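Local coordinates for protein monoglyceride lipase (Saccharomyces cerevisiae, PDB 4ZWN) that hydrolyses monoacylglycerols to free fatty acids and glycerol, preferring monounsaturated substrates, and takes part in the breakdown of fatty acid ethyl esters, at residues A[301-304]-A[305-309]; A[234-237]-A[238-241]; A[76-79]-A[80-83]; A[211-214]-A[215-218]. The protein carries 2 engineered substitutions. One frame throughout, in Å; residues are numbered along the deposited sequence.

Along the chain the order is interaction 3, interaction 4, interaction 2 and interaction 1, in one alpha/beta-hydrolase chain. Interactions 1, 3 and 4 form a cluster: the centre of interaction 1 lies about 9 Å from that of interaction 4 and about 12 Å from that of interaction 3, and it touches both. Loop 301-309 thus meets helix 78-86 through Arg79 and the turn before helix 214-222 through Thr211 and Ser212. Since this loop holds His302, the probable charge-relay histidine, segments distant in sequence converge beside the catalytic centre. Interaction 2, its centre about 23 to 27 Å from the others, approaches the active site from helix 233-248, the Phe239 side chain about 8 Å from that of Ser144.

Interaction 1: residues A[301-304]-A[305-309]; sequences RHSI and FSLET
Ser303 and Glu308 meet across a tight bend, with Ile304 packed beside them. The carbonyl oxygen of Ser303 accepts a hydrogen bond from Leu307 N (3.1 Å) and lies 3.5 Å from Glu308 CG. Ser303 is the centre of an inverse gamma turn, and its small side chain suits the bend: its CB is 3.4 Å from Ser306 OG and also rests against Leu307 CB. Glu308 bends at chi2 (-69°), swinging its carboxylate back towards the start of the loop. There OE2 of Glu308 comes within 3.1 Å of Arg301 CB and takes a weak bond from Arg301 N, while Glu308 OE1 accepts from Thr309 N on its anti side at 3.0 Å and also bonds to Ser212 OG. A valine here would probably deprive the Thr309 amide and the Ser212 hydroxyl of their common acceptor. The guanidinium of Arg301, its plane nearly perpendicular to the carboxylate, leads away to weak bonds from NH1 to Lys208 O and Thr211 O. Ile304, branched and apolar, runs alongside Phe305, with Ile304 CG1 3.8 Å from Phe305 CD2. His302, probably the charge-relay histidine, is hydrogen-bonded to Asp272 through ND1. The loop links strand 292-297 to helix 310-326: Ile304 and Phe305 pack on Val316 of that helix and on Ser169 of strand 165-169, while Ser303 and Leu307 touch Ile210 of helix 207-210.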
loop_
_atom_site.group_PDB
_atom_site.type_symbol
_atom_site.label_atom_id
_atom_site.label_comp_id
_atom_site.label_asym_id
_atom_site.label_seq_id
_atom_site.Cartn_x
_atom_site.Cartn_y
_atom_site.Cartn_z
ATOM N N ARG A 301 6.644 7.210 -11.994
ATOM C CA ARG A 301 5.236 7.396 -12.111
ATOM C C ARG A 301 4.588 6.785 -10.907
ATOM O O ARG A 301 5.173 6.736 -9.871
ATOM C CB ARG A 301 4.738 6.756 -13.386
ATOM C CG ARG A 301 5.125 7.548 -14.602
ATOM C CD ARG A 301 4.443 7.115 -15.862
ATOM N NE ARG A 301 4.953 7.862 -16.997
ATOM C CZ ARG A 301 4.708 7.605 -18.276
ATOM N NH1 ARG A 301 3.959 6.611 -18.654
ATOM N NH2 ARG A 301 5.250 8.352 -19.190
ATOM N N HIS A 302 3.367 6.334 -11.036
ATOM C CA HIS A 302 2.658 5.775 -9.887
ATOM C C HIS A 302 3.108 4.539 -9.105
ATOM O O HIS A 302 3.375 4.627 -7.908
ATOM C CB HIS A 302 1.219 5.520 -10.331
ATOM C CG HIS A 302 0.268 5.301 -9.194
ATOM N ND1 HIS A 302 0.187 6.159 -8.120
ATOM C CD2 HIS A 302 -0.640 4.326 -8.968
ATOM C CE1 HIS A 302 -0.733 5.721 -7.277
ATOM N NE2 HIS A 302 -1.250 4.607 -7.770
ATOM N N SER A 303 3.185 3.393 -9.774
ATOM C CA SER A 303 3.506 2.131 -9.101
ATOM C C SER A 303 5.018 1.918 -9.093
ATOM O O SER A 303 5.535 1.073 -9.825
ATOM C CB SER A 303 2.823 0.937 -9.775
ATOM O OG SER A 303 1.413 1.038 -9.688
ATOM N N ILE A 304 5.718 2.672 -8.252
ATOM C CA ILE A 304 7.180 2.672 -8.249
ATOM C C ILE A 304 7.790 1.433 -7.594
ATOM O O ILE A 304 8.935 1.079 -7.868
ATOM C CB ILE A 304 7.727 3.924 -7.536
ATOM C CG1 ILE A 304 7.185 4.010 -6.106
ATOM C CG2 ILE A 304 7.371 5.178 -8.319
ATOM C CD1 ILE A 304 7.706 5.200 -5.321
ATOM N N PHE A 305 7.022 0.774 -6.733
ATOM C CA PHE A 305 7.518 -0.380 -5.991
ATOM C C PHE A 305 7.143 -1.712 -6.626
ATOM O O PHE A 305 7.503 -2.768 -6.108
ATOM C CB PHE A 305 6.988 -0.361 -4.554
ATOM C CG PHE A 305 7.834 0.423 -3.600
ATOM C CD1 PHE A 305 9.012 -0.109 -3.107
ATOM C CD2 PHE A 305 7.438 1.679 -3.172
ATOM C CE1 PHE A 305 9.793 0.605 -2.219
ATOM C CE2 PHE A 305 8.210 2.396 -2.281
ATOM C CZ PHE A 305 9.390 1.854 -1.803
ATOM N N SER A 306 6.410 -1.675 -7.734
ATOM C CA SER A 306 5.859 -2.912 -8.272
ATOM C C SER A 306 5.919 -3.019 -9.792
ATOM O O SER A 306 6.339 -4.047 -10.324
ATOM C CB SER A 306 4.409 -3.073 -7.810
ATOM O OG SER A 306 3.608 -1.999 -8.270
ATOM N N LEU A 307 5.504 -1.965 -10.490
ATOM C CA LEU A 307 5.291 -2.069 -11.930
ATOM C C LEU A 307 6.175 -1.145 -12.770
ATOM O O LEU A 307 6.051 -1.108 -13.991
ATOM C CB LEU A 307 3.816 -1.805 -12.243
ATOM C CG LEU A 307 2.851 -2.766 -11.539
ATOM C CD1 LEU A 307 1.400 -2.367 -11.765
ATOM C CD2 LEU A 307 3.097 -4.207 -11.987
ATOM N N GLU A 308 7.075 -0.411 -12.126
ATOM C CA GLU A 308 7.943 0.508 -12.857
ATOM C C GLU A 308 9.179 -0.181 -13.430
ATOM O O GLU A 308 9.367 -1.386 -13.265
ATOM C CB GLU A 308 8.369 1.673 -11.961
ATOM C CG GLU A 308 7.489 2.908 -12.090
ATOM C CD GLU A 308 7.633 3.598 -13.440
ATOM O OE1 GLU A 308 8.562 3.252 -14.200
ATOM O OE2 GLU A 308 6.817 4.494 -13.741
ATOM N N THR A 309 10.018 0.598 -14.106
ATOM C CA THR A 309 11.225 0.074 -14.734
ATOM C C THR A 309 12.226 -0.403 -13.695
ATOM O O THR A 309 12.155 -0.015 -12.527
ATOM C CB THR A 309 11.910 1.130 -15.627
ATOM O OG1 THR A 309 12.401 2.205 -14.813
ATOM C CG2 THR A 309 10.940 1.677 -16.656
#

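Interaction 2: residues A[234-237]-A[238-241]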
loop_
_atom_site.group_PDB
_atom_site.type_symbol
_atom_site.label_atom_id
_atom_site.label_comp_id
_atom_site.label_asym_id
_atom_site.label_seq_id
_atom_site.Cartn_x
_atom_site.Cartn_y
_atom_site.Cartn_z
ATOM N N ARG A 234 -19.387 2.977 -1.771
ATOM C CA ARG A 234 -19.060 3.058 -0.351
ATOM C C ARG A 234 -17.558 2.900 -0.154
ATOM O O ARG A 234 -16.938 3.680 0.567
ATOM C CB ARG A 234 -19.836 2.000 0.445
ATOM C CG ARG A 234 -19.556 1.963 1.954
ATOM C CD ARG A 234 -19.360 3.346 2.575
ATOM N NE ARG A 234 -20.533 4.211 2.482
ATOM C CZ ARG A 234 -20.498 5.526 2.682
ATOM N NH1 ARG A 234 -19.350 6.123 2.976
ATOM N NH2 ARG A 234 -21.606 6.246 2.583
ATOM N N GLN A 235 -16.980 1.898 -0.807
ATOM C CA GLN A 235 -15.541 1.669 -0.747
ATOM C C GLN A 235 -14.769 2.882 -1.254
ATOM O O GLN A 235 -13.862 3.381 -0.584
ATOM C CB GLN A 235 -15.156 0.434 -1.562
ATOM C CG GLN A 235 -13.656 0.202 -1.648
ATOM C CD GLN A 235 -13.274 -0.809 -2.714
ATOM O OE1 GLN A 235 -13.891 -0.872 -3.773
ATOM N NE2 GLN A 235 -12.247 -1.604 -2.437
ATOM N N ILE A 236 -15.144 3.349 -2.442
ATOM C CA ILE A 236 -14.458 4.459 -3.090
ATOM C C ILE A 236 -14.536 5.746 -2.264
ATOM O O ILE A 236 -13.525 6.419 -2.060
ATOM C CB ILE A 236 -15.029 4.706 -4.497
ATOM C CG1 ILE A 236 -14.803 3.472 -5.370
ATOM C CG2 ILE A 236 -14.383 5.926 -5.133
ATOM C CD1 ILE A 236 -15.524 3.513 -6.692
ATOM N N HIS A 237 -15.730 6.073 -1.784
ATOM C CA HIS A 237 -15.923 7.248 -0.940
ATOM C C HIS A 237 -15.015 7.214 0.279
ATOM O O HIS A 237 -14.422 8.224 0.658
ATOM C CB HIS A 237 -17.380 7.346 -0.486
ATOM C CG HIS A 237 -17.632 8.424 0.525
ATOM N ND1 HIS A 237 -17.412 8.245 1.875
ATOM C CD2 HIS A 237 -18.101 9.686 0.386
ATOM C CE1 HIS A 237 -17.726 9.354 2.521
ATOM N NE2 HIS A 237 -18.148 10.244 1.639
ATOM N N ASP A 238 -14.913 6.039 0.885
ATOM C CA ASP A 238 -14.219 5.906 2.152
ATOM C C ASP A 238 -12.712 6.098 2.033
ATOM O O ASP A 238 -12.102 6.701 2.916
ATOM C CB ASP A 238 -14.543 4.552 2.779
ATOM C CG ASP A 238 -15.913 4.536 3.425
ATOM O OD1 ASP A 238 -16.654 5.525 3.240
ATOM O OD2 ASP A 238 -16.253 3.550 4.112
ATOM N N PHE A 239 -12.097 5.616 0.956
ATOM C CA PHE A 239 -10.663 5.851 0.832
ATOM C C PHE A 239 -10.385 7.201 0.171
ATOM O O PHE A 239 -9.288 7.738 0.297
ATOM C CB PHE A 239 -9.941 4.696 0.100
ATOM C CG PHE A 239 -10.400 4.430 -1.317
ATOM C CD1 PHE A 239 -10.228 5.366 -2.321
ATOM C CD2 PHE A 239 -10.912 3.191 -1.658
ATOM C CE1 PHE A 239 -10.614 5.099 -3.618
ATOM C CE2 PHE A 239 -11.294 2.912 -2.957
ATOM C CZ PHE A 239 -11.146 3.868 -3.937
ATOM N N MET A 240 -11.378 7.760 -0.516
ATOM C CA MET A 240 -11.233 9.112 -1.048
ATOM C C MET A 240 -11.257 10.104 0.104
ATOM O O MET A 240 -10.429 11.015 0.169
ATOM C CB MET A 240 -12.336 9.436 -2.058
ATOM C CG MET A 240 -12.153 8.780 -3.418
ATOM S SD MET A 240 -10.807 9.496 -4.370
ATOM C CE MET A 240 -11.404 11.173 -4.570
ATOM N N GLN A 241 -12.206 9.911 1.016
ATOM C CA GLN A 241 -12.346 10.774 2.183
ATOM C C GLN A 241 -11.169 10.589 3.128
ATOM O O GLN A 241 -10.690 11.544 3.742
ATOM C CB GLN A 241 -13.659 10.482 2.911
ATOM C CG GLN A 241 -13.872 11.316 4.162
ATOM C CD GLN A 241 -15.218 11.055 4.807
ATOM O OE1 GLN A 241 -15.501 9.943 5.256
ATOM N NE2 GLN A 241 -16.061 12.080 4.847
#
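Helix 233-248 belongs to the long insertion between sheet strands 165-169 and 264-269, where alpha/beta hydrolases of this kind carry their cap, and one turn of it is braced by an i to i+4 salt bridge between Arg234 and Asp238. Bends at chi2 and chi3 fold the arginine back along the helix, so that its NH1 reaches Asp238 OD1 at 2.8 Å. OD1 lies in the plane of the guanidinium and is met on its syn side, though the carboxylate plane is turned 48° against that of the guanidinium. Asp238 OD2 accepts a hydrogen bond from the backbone N of Glu113, which ties the helix to the start of helix 113-134. On the apolar flank Phe239 has its CG in the crowded position between backbone N and carbonyl carbon (chi1 60°), which lays the ring back against the preceding turn. Ile236 CA sits over one face, 3.7 Å from the Phe239 ring centroid, in a CH-pi contact, and Ile236 CG1 touches Phe239 CZ at 3.9 Å. The other branch of the isoleucine, CG2, runs beside Met240 CG at 4.0 Å. Apolar side chains suit this flank, where Ile236 and the flexible Met240 also pack on Pro190 of helix 185-191. Asp238 OD1 has a second donor: His237 ND1, 3.1 Å from Asp238 OD1, donates with the oxygen in the imidazole plane and a nearly straight N-H...O angle of 171°.

Interaction 3: residues A[76-79]-A[80-83]; sequences IQFR and LMDH
Met81 reaches back over the first turn of helix 78-86 to meet Gln77 and Phe78. Its CB lies 3.5 Å from Gln77 O, the carbonyl that also bonds Met81 N, and CG comes closer to that oxygen, at 3.2 Å. SD passes it more loosely. A bend at chi3 (-72°) keeps the methyl CE by the same carbonyl, 3.4 Å from Gln77 O, and sets it 3.7 Å from Phe78 CD1, at the edge of the ring and in its plane. A long, unbranched, flexible thioether suits this path, and it also rests on Leu66 and Trp51 of the sheet. Further on, His83 ND1 donates to Arg79 O at 2.9 Å, so this carbonyl has a side-chain bond as well as a weak backbone one from His83 N. Where the helix starts, a water bridges Ile76 O, to which it donates, and Leu80 N, from which it accepts at 2.9 Å. The guanidinium of Arg79 leaves the helix for Glu308 O and a salt bridge with Asp310, while Asp82 bonds Tyr27 OH. The helix is the connection of a beta-alpha-beta unit, joining parallel strands 62-67 and 89-94, neighbours in the central sheet of the alpha/beta-hydrolase fold.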
loop_
_atom_site.group_PDB
_atom_site.type_symbol
_atom_site.label_atom_id
_atom_site.label_comp_id
_atom_site.label_asym_id
_atom_site.label_seq_id
_atom_site.Cartn_x
_atom_site.Cartn_y
_atom_site.Cartn_z
ATOM N N ILE A 76 1.258 -8.550 -7.214
ATOM C CA ILE A 76 1.767 -7.212 -7.497
ATOM C C ILE A 76 2.933 -6.871 -6.568
ATOM O O ILE A 76 3.872 -6.179 -6.959
ATOM C CB ILE A 76 0.657 -6.147 -7.362
ATOM C CG1 ILE A 76 -0.536 -6.511 -8.250
ATOM C CG2 ILE A 76 1.179 -4.763 -7.731
ATOM C CD1 ILE A 76 -0.203 -6.588 -9.728
ATOM N N GLN A 77 2.887 -7.381 -5.342
ATOM C CA GLN A 77 3.943 -7.095 -4.381
ATOM C C GLN A 77 5.045 -8.156 -4.374
ATOM O O GLN A 77 5.921 -8.131 -3.509
ATOM C CB GLN A 77 3.355 -6.941 -2.978
ATOM C CG GLN A 77 3.149 -5.494 -2.564
ATOM C CD GLN A 77 2.265 -4.733 -3.532
ATOM O OE1 GLN A 77 2.744 -3.942 -4.346
ATOM N NE2 GLN A 77 0.961 -4.965 -3.444
ATOM N N PHE A 78 5.008 -9.072 -5.341
ATOM C CA PHE A 78 6.046 -10.097 -5.460
ATOM C C PHE A 78 7.432 -9.483 -5.607
ATOM O O PHE A 78 8.376 -9.888 -4.932
ATOM C CB PHE A 78 5.780 -11.020 -6.653
ATOM C CG PHE A 78 4.791 -12.116 -6.373
ATOM C CD1 PHE A 78 4.119 -12.175 -5.161
ATOM C CD2 PHE A 78 4.545 -13.098 -7.318
ATOM C CE1 PHE A 78 3.208 -13.187 -4.904
ATOM C CE2 PHE A 78 3.639 -14.112 -7.065
ATOM C CZ PHE A 78 2.971 -14.155 -5.856
ATOM N N ARG A 79 7.540 -8.508 -6.505
ATOM C CA ARG A 79 8.804 -7.844 -6.796
ATOM C C ARG A 79 9.414 -7.247 -5.529
ATOM O O ARG A 79 10.616 -7.358 -5.293
ATOM C CB ARG A 79 8.585 -6.762 -7.856
ATOM C CG ARG A 79 9.827 -6.269 -8.578
ATOM C CD ARG A 79 9.427 -5.209 -9.603
ATOM N NE ARG A 79 10.547 -4.720 -10.404
ATOM C CZ ARG A 79 10.438 -3.778 -11.338
ATOM N NH1 ARG A 79 9.259 -3.222 -11.586
ATOM N NH2 ARG A 79 11.505 -3.389 -12.023
ATOM N N LEU A 80 8.572 -6.633 -4.703
ATOM C CA LEU A 80 9.035 -6.004 -3.470
ATOM C C LEU A 80 9.436 -7.036 -2.419
ATOM O O LEU A 80 10.503 -6.937 -1.815
ATOM C CB LEU A 80 7.954 -5.084 -2.906
ATOM C CG LEU A 80 8.276 -4.416 -1.572
ATOM C CD1 LEU A 80 9.546 -3.576 -1.683
ATOM C CD2 LEU A 80 7.098 -3.572 -1.113
ATOM N N MET A 81 8.569 -8.020 -2.205
ATOM C CA MET A 81 8.811 -9.061 -1.213
ATOM C C MET A 81 10.036 -9.907 -1.555
ATOM O O MET A 81 10.759 -10.355 -0.662
ATOM C CB MET A 81 7.577 -9.954 -1.073
ATOM C CG MET A 81 6.365 -9.227 -0.521
ATOM S SD MET A 81 4.943 -10.278 -0.168
ATOM C CE MET A 81 4.395 -10.679 -1.826
ATOM N N ASP A 82 10.266 -10.121 -2.846
ATOM C CA ASP A 82 11.422 -10.886 -3.299
ATOM C C ASP A 82 12.723 -10.175 -2.933
ATOM O O ASP A 82 13.643 -10.789 -2.393
ATOM C CB ASP A 82 11.353 -11.123 -4.810
ATOM C CG ASP A 82 12.331 -12.189 -5.282
ATOM O OD1 ASP A 82 12.525 -13.186 -4.552
ATOM O OD2 ASP A 82 12.906 -12.030 -6.381
ATOM N N HIS A 83 12.795 -8.878 -3.219
ATOM C CA HIS A 83 13.986 -8.090 -2.906
ATOM C C HIS A 83 14.180 -7.933 -1.401
ATOM O O HIS A 83 15.308 -7.949 -0.913
ATOM C CB HIS A 83 13.917 -6.710 -3.568
ATOM C CG HIS A 83 14.237 -6.721 -5.031
ATOM N ND1 HIS A 83 13.398 -7.274 -5.975
ATOM C CD2 HIS A 83 15.305 -6.243 -5.714
ATOM C CE1 HIS A 83 13.933 -7.135 -7.174
ATOM N NE2 HIS A 83 15.090 -6.513 -7.044
HETATM O O HOH W 1 6.242 -5.426 -5.890
#

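Interaction 4: residues A[211-214]-A[215-218]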
loop_
_atom_site.group_PDB
_atom_site.type_symbol
_atom_site.label_atom_id
_atom_site.label_comp_id
_atom_site.label_asym_id
_atom_site.label_seq_id
_atom_site.Cartn_x
_atom_site.Cartn_y
_atom_site.Cartn_z
ATOM N N THR A 211 2.416 3.109 -14.808
ATOM C CA THR A 211 3.840 2.859 -15.014
ATOM C C THR A 211 4.345 3.355 -16.366
ATOM O O THR A 211 3.572 3.516 -17.312
ATOM C CB THR A 211 4.166 1.362 -14.899
ATOM O OG1 THR A 211 5.570 1.164 -15.100
ATOM C CG2 THR A 211 3.397 0.571 -15.943
ATOM N N SER A 212 5.652 3.585 -16.447
ATOM C CA SER A 212 6.283 4.004 -17.691
ATOM C C SER A 212 6.810 2.807 -18.481
ATOM O O SER A 212 7.102 2.926 -19.671
ATOM C CB SER A 212 7.424 4.984 -17.410
ATOM O OG SER A 212 8.483 4.347 -16.717
ATOM N N ASP A 213 6.932 1.660 -17.816
ATOM C CA ASP A 213 7.432 0.448 -18.465
ATOM C C ASP A 213 6.314 -0.299 -19.183
ATOM O O ASP A 213 5.335 -0.718 -18.563
ATOM C CB ASP A 213 8.106 -0.475 -17.446
ATOM C CG ASP A 213 8.888 -1.598 -18.106
ATOM O OD1 ASP A 213 9.278 -1.443 -19.281
ATOM O OD2 ASP A 213 9.119 -2.633 -17.450
ATOM N N LYS A 214 6.470 -0.475 -20.492
ATOM C CA LYS A 214 5.432 -1.093 -21.310
ATOM C C LYS A 214 5.369 -2.599 -21.100
ATOM O O LYS A 214 4.368 -3.237 -21.418
ATOM C CB LYS A 214 5.663 -0.778 -22.788
ATOM C CG LYS A 214 5.970 0.684 -23.052
ATOM C CD LYS A 214 5.782 1.038 -24.515
ATOM C CE LYS A 214 4.658 2.047 -24.686
ATOM N NZ LYS A 214 4.378 2.339 -26.119
ATOM N N ALA A 215 6.444 -3.165 -20.561
ATOM C CA ALA A 215 6.474 -4.585 -20.245
ATOM C C ALA A 215 5.459 -4.906 -19.150
ATOM O O ALA A 215 4.657 -5.828 -19.291
ATOM C CB ALA A 215 7.871 -5.008 -19.824
ATOM N N TYR A 216 5.495 -4.136 -18.064
ATOM C CA TYR A 216 4.540 -4.314 -16.974
ATOM C C TYR A 216 3.150 -3.828 -17.370
ATOM O O TYR A 216 2.144 -4.311 -16.851
ATOM C CB TYR A 216 5.003 -3.580 -15.715
ATOM C CG TYR A 216 6.150 -4.246 -14.993
ATOM C CD1 TYR A 216 5.928 -5.311 -14.128
ATOM C CD2 TYR A 216 7.452 -3.801 -15.163
ATOM C CE1 TYR A 216 6.975 -5.919 -13.462
ATOM C CE2 TYR A 216 8.503 -4.402 -14.503
ATOM C CZ TYR A 216 8.259 -5.460 -13.655
ATOM O OH TYR A 216 9.306 -6.062 -12.996
ATOM N N ARG A 217 3.102 -2.858 -18.278
ATOM C CA ARG A 217 1.832 -2.384 -18.816
ATOM C C ARG A 217 1.077 -3.517 -19.506
ATOM O O ARG A 217 -0.116 -3.718 -19.272
ATOM C CB ARG A 217 2.060 -1.238 -19.800
ATOM C CG ARG A 217 1.725 0.135 -19.259
ATOM C CD ARG A 217 1.864 1.187 -20.348
ATOM N NE ARG A 217 2.907 2.159 -20.040
ATOM C CZ ARG A 217 3.338 3.085 -20.888
ATOM N NH1 ARG A 217 2.820 3.164 -22.107
ATOM N NH2 ARG A 217 4.290 3.931 -20.520
ATOM N N ALA A 218 1.787 -4.256 -20.355
ATOM C CA ALA A 218 1.192 -5.357 -21.105
ATOM C C ALA A 218 0.683 -6.447 -20.171
ATOM O O ALA A 218 -0.400 -6.996 -20.376
ATOM C CB ALA A 218 2.198 -5.928 -22.089
#
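Arg217 turns back over the preceding loop, and its contact with Thr211 is the close-packed part of this helix start. Arg217 CG rests on the methyl CG2 of Thr211 at 3.7 Å, and a bend at chi3 (-117°) brings NE to within 3.1 Å of Thr211 O. That hydrogen bond comes from above the carbonyl plane, and Arg217 NH2 adds a weak one to the same oxygen. An alanine here is likely to cost Thr211 O both of these donors and to take away the CG that packs on the threonine methyl. Thr211 OG1 accepts from Asp213 N at 3.1 Å, an ST turn, and also bonds Leu307 O; threonine suits the place by offering both hydroxyl and methyl. Asp213 follows at the N-cap position of helix 214-222, its OD2 lying 3.1 Å from Tyr216 CD2 at the edge of the ring. The outer side is looser. There Lys214 CG lies over the face of the Arg217 guanidinium, and Lys214 CE is 3.4 Å from Arg217 NH1. Lys214 NZ stays 4.4 Å from Arg217 NH1, a like-charge approach probably softened by solvent, since Lys214 is exposed, as are the small Ala215 and Ala218.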